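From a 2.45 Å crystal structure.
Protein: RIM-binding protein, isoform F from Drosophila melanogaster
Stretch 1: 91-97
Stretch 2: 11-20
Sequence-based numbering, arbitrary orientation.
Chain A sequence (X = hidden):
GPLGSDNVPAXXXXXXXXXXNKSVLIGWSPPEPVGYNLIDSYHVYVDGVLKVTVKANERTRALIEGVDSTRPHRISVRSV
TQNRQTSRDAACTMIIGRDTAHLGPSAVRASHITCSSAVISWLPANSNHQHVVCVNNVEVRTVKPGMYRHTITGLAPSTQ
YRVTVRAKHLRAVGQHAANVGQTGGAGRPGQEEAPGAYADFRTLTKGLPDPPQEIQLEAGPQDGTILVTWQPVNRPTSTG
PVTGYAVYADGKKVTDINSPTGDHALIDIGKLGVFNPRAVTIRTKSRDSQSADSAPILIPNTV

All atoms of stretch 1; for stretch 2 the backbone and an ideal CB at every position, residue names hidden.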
# COMPACT_ATOMS: atom_id res chain seq x y z
N ALA A 91 3.16 -9.78 -4.41
CA ALA A 91 4.33 -10.63 -4.34
C ALA A 91 4.55 -11.44 -5.60
O ALA A 91 5.67 -11.86 -5.86
CB ALA A 91 4.24 -11.57 -3.15
N CYS A 92 3.50 -11.68 -6.39
CA CYS A 92 3.64 -12.45 -7.63
C CYS A 92 2.69 -11.82 -8.65
O CYS A 92 1.52 -12.19 -8.74
CB CYS A 92 3.33 -13.93 -7.41
SG CYS A 92 3.84 -14.96 -8.80
N THR A 93 3.23 -10.88 -9.42
CA THR A 93 2.39 -10.11 -10.32
C THR A 93 3.20 -9.58 -11.49
O THR A 93 4.42 -9.38 -11.39
CB THR A 93 1.71 -8.95 -9.61
OG1 THR A 93 0.64 -8.47 -10.44
CG2 THR A 93 2.72 -7.79 -9.38
N MET A 94 2.51 -9.41 -12.62
CA MET A 94 3.13 -8.83 -13.80
C MET A 94 2.06 -8.21 -14.69
O MET A 94 0.89 -8.64 -14.68
CB MET A 94 3.93 -9.87 -14.60
CG MET A 94 3.06 -10.94 -15.24
SD MET A 94 3.98 -12.03 -16.37
CE MET A 94 2.66 -13.11 -16.93
N ILE A 95 2.46 -7.20 -15.45
CA ILE A 95 1.57 -6.52 -16.37
C ILE A 95 1.98 -6.86 -17.79
O ILE A 95 3.18 -6.89 -18.11
CB ILE A 95 1.60 -5.00 -16.13
CG1 ILE A 95 1.15 -4.69 -14.70
CG2 ILE A 95 0.72 -4.30 -17.15
CD1 ILE A 95 1.42 -3.26 -14.29
N ILE A 96 0.98 -7.15 -18.62
CA ILE A 96 1.18 -7.49 -20.02
C ILE A 96 0.30 -6.58 -20.86
O ILE A 96 -0.65 -5.97 -20.37
CB ILE A 96 0.84 -8.96 -20.29
CG1 ILE A 96 -0.65 -9.19 -20.01
CG2 ILE A 96 1.67 -9.87 -19.42
CD1 ILE A 96 -1.12 -10.58 -20.33
N GLY A 97 0.63 -6.48 -22.15
CA GLY A 97 -0.14 -5.72 -23.11
C GLY A 97 0.59 -4.48 -23.58
O GLY A 97 1.65 -4.10 -23.06
N UNK A 11 4.30 -17.43 -4.81
CA UNK A 11 4.98 -18.00 -5.98
C UNK A 11 6.01 -17.03 -6.53
O UNK A 11 5.99 -15.84 -6.24
CB UNK A 11 3.97 -18.36 -7.07
N UNK A 12 6.95 -17.57 -7.30
CA UNK A 12 8.04 -16.80 -7.88
C UNK A 12 8.14 -17.08 -9.38
O UNK A 12 7.53 -18.01 -9.90
CB UNK A 12 9.36 -17.13 -7.18
N UNK A 13 8.94 -16.26 -10.06
CA UNK A 13 9.29 -16.47 -11.46
C UNK A 13 8.06 -16.54 -12.35
O UNK A 13 7.99 -17.33 -13.30
CB UNK A 13 10.11 -17.75 -11.61
N UNK A 14 7.09 -15.68 -12.06
CA UNK A 14 5.92 -15.51 -12.91
C UNK A 14 6.36 -15.14 -14.33
O UNK A 14 7.14 -14.21 -14.53
CB UNK A 14 4.99 -14.44 -12.34
N UNK A 15 5.87 -15.90 -15.31
CA UNK A 15 6.32 -15.77 -16.69
C UNK A 15 5.14 -15.80 -17.64
O UNK A 15 4.26 -16.67 -17.52
CB UNK A 15 7.31 -16.88 -17.04
N UNK A 16 5.14 -14.88 -18.60
CA UNK A 16 4.24 -14.95 -19.75
C UNK A 16 4.95 -15.78 -20.80
O UNK A 16 5.98 -15.36 -21.34
CB UNK A 16 3.87 -13.56 -20.28
N UNK A 17 4.41 -16.96 -21.09
CA UNK A 17 5.06 -17.84 -22.04
C UNK A 17 4.52 -17.68 -23.46
O UNK A 17 5.30 -17.72 -24.41
CB UNK A 17 4.90 -19.29 -21.59
N UNK A 18 3.21 -17.48 -23.63
CA UNK A 18 2.65 -17.19 -24.95
C UNK A 18 1.47 -16.25 -24.81
O UNK A 18 0.70 -16.34 -23.85
CB UNK A 18 2.23 -18.48 -25.66
N UNK A 19 1.29 -15.40 -25.81
CA UNK A 19 0.13 -14.51 -25.88
C UNK A 19 -0.63 -14.80 -27.16
O UNK A 19 -0.05 -14.77 -28.26
CB UNK A 19 0.55 -13.04 -25.82
N UNK A 20 -1.92 -15.09 -27.03
CA UNK A 20 -2.82 -15.34 -28.15
C UNK A 20 -3.90 -14.26 -28.14
O UNK A 20 -3.93 -13.39 -27.27
CB UNK A 20 -3.43 -16.74 -28.07

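The two strands run in nearly the same direction, their axes 20° apart and 7.5 Å apart at closest approach. No hydrogen bond across the stretches is clear. The contact is mainly apolar side-chain packing. Stretch 1 offers C92, M94 and I96, whose CA-to-CB bonds point toward stretch 2.

Position 11 has phi/psi of -66/160. Its CA-to-CB bond points sideways, and the ideal CB lies 3.8 Å from C92 SG. A small or medium apolar side chain would suit; the phi angle also allows proline. The residue is P11. Its CB packs against C92 SG at 3.8 Å, and the carbonyl O of P11 lies 3.5 Å from the same SG.

Position 12 points away, with nothing of stretch 1 near its CB. Many side chains would do, polar ones included. It is K12, whose NZ is hydrogen-bonded elsewhere in the structure.

Position 13 also points away. Its phi/psi of 57/41 is left-handed, which favors glycine, asparagine or aspartate but does not exclude others. The residue is H13. It makes no contact with stretch 1.

Position 14 points toward stretch 1. Its ideal CB is 3.8 Å from C92 SG and 4.8 Å from M94 SD. The surroundings are mainly apolar, and there is room to extend between C92 and M94. Leucine, isoleucine, valine or methionine would all be reasonable. It is L14, with chi1 t and chi2 p. Its CB touches C92 SG at 3.8 Å. Its CD2 reaches further, to 3.7 Å from both T93 CA and M94 CG. L14 has the largest area covered by the other stretch, 93 Å².

Position 15 points away, with extended backbone angles of -136/134. A beta-branched or polar residue would fit well. It is T15, whose OG1 donates a hydrogen bond to H13 O at 2.9 Å. Its backbone C lies 3.7 Å from M94 CE.

Position 16 points toward stretch 1 again. The ideal CB is 3.6 Å from M94 CE and 4.4 Å from I96 CG2. Both neighbors are apolar, so an aliphatic side chain is the natural expectation; several sizes are possible. The residue is L16. Its CB packs on M94 CE at 3.6 Å, and its CD2 approaches I96 CG2 at 4.3 Å.

Position 17 points away and gets no guidance from stretch 1. Polar or charged residues are plausible. It is E17, which makes no contact here.

Position 18 is out of reach, so almost any residue would do. It is R18, which touches a crystal neighbor.

Position 19 points toward stretch 1, but its ideal CB has nothing of it within 5.5 Å. A short side chain would fall short; a long one, polar or apolar, could reach I96. It is Q19, whose NE2 comes to 4.1 Å from I96 CD1, a loose contact; stretch 1 offers its amide no polar partner within hydrogen-bonding distance.

Position 20 is out of reach and unconstrained by stretch 1. It is L20, which touches a crystal neighbor.

Stretch 2 (11-20) PKHLTLERQL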
# COMPACT_ATOMS: atom_id res chain seq x y z
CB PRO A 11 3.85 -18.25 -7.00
CG PRO A 11 2.55 -18.03 -6.23
CD PRO A 11 2.91 -17.05 -5.13
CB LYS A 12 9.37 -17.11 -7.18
CG LYS A 12 9.27 -17.20 -5.65
CD LYS A 12 10.46 -17.93 -5.01
CE LYS A 12 11.73 -17.82 -5.85
NZ LYS A 12 12.98 -18.02 -5.06
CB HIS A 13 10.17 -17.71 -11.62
CG HIS A 13 11.48 -17.60 -10.89
ND1 HIS A 13 11.74 -18.28 -9.72
CD2 HIS A 13 12.59 -16.87 -11.15
CE1 HIS A 13 12.95 -17.99 -9.30
NE2 HIS A 13 13.49 -17.13 -10.15
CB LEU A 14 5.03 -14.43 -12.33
CG LEU A 14 3.74 -14.14 -13.08
CD1 LEU A 14 3.04 -15.45 -13.39
CD2 LEU A 14 2.84 -13.19 -12.29
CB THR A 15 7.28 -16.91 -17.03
OG1 THR A 15 8.42 -16.85 -16.16
CG2 THR A 15 7.74 -16.83 -18.48
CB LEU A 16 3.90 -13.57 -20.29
CG LEU A 16 3.19 -13.66 -21.64
CD1 LEU A 16 1.74 -14.04 -21.43
CD2 LEU A 16 3.30 -12.37 -22.45
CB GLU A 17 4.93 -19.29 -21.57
CG GLU A 17 6.22 -19.78 -20.92
CD GLU A 17 5.98 -20.66 -19.70
OE1 GLU A 17 4.95 -21.36 -19.68
OE2 GLU A 17 6.83 -20.64 -18.78
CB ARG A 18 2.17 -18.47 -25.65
CG ARG A 18 3.24 -19.36 -26.24
CD ARG A 18 2.63 -20.31 -27.25
NE ARG A 18 2.19 -19.66 -28.48
CZ ARG A 18 1.66 -20.32 -29.51
NH1 ARG A 18 1.28 -19.68 -30.61
NH2 ARG A 18 1.52 -21.64 -29.42
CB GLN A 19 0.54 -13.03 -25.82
CG GLN A 19 -0.63 -12.07 -25.98
CD GLN A 19 -0.60 -10.93 -24.97
OE1 GLN A 19 0.46 -10.35 -24.70
NE2 GLN A 19 -1.76 -10.61 -24.41
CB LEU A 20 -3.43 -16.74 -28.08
CG LEU A 20 -2.45 -17.90 -27.89
CD1 LEU A 20 -3.21 -19.18 -27.65
CD2 LEU A 20 -1.55 -18.05 -29.10
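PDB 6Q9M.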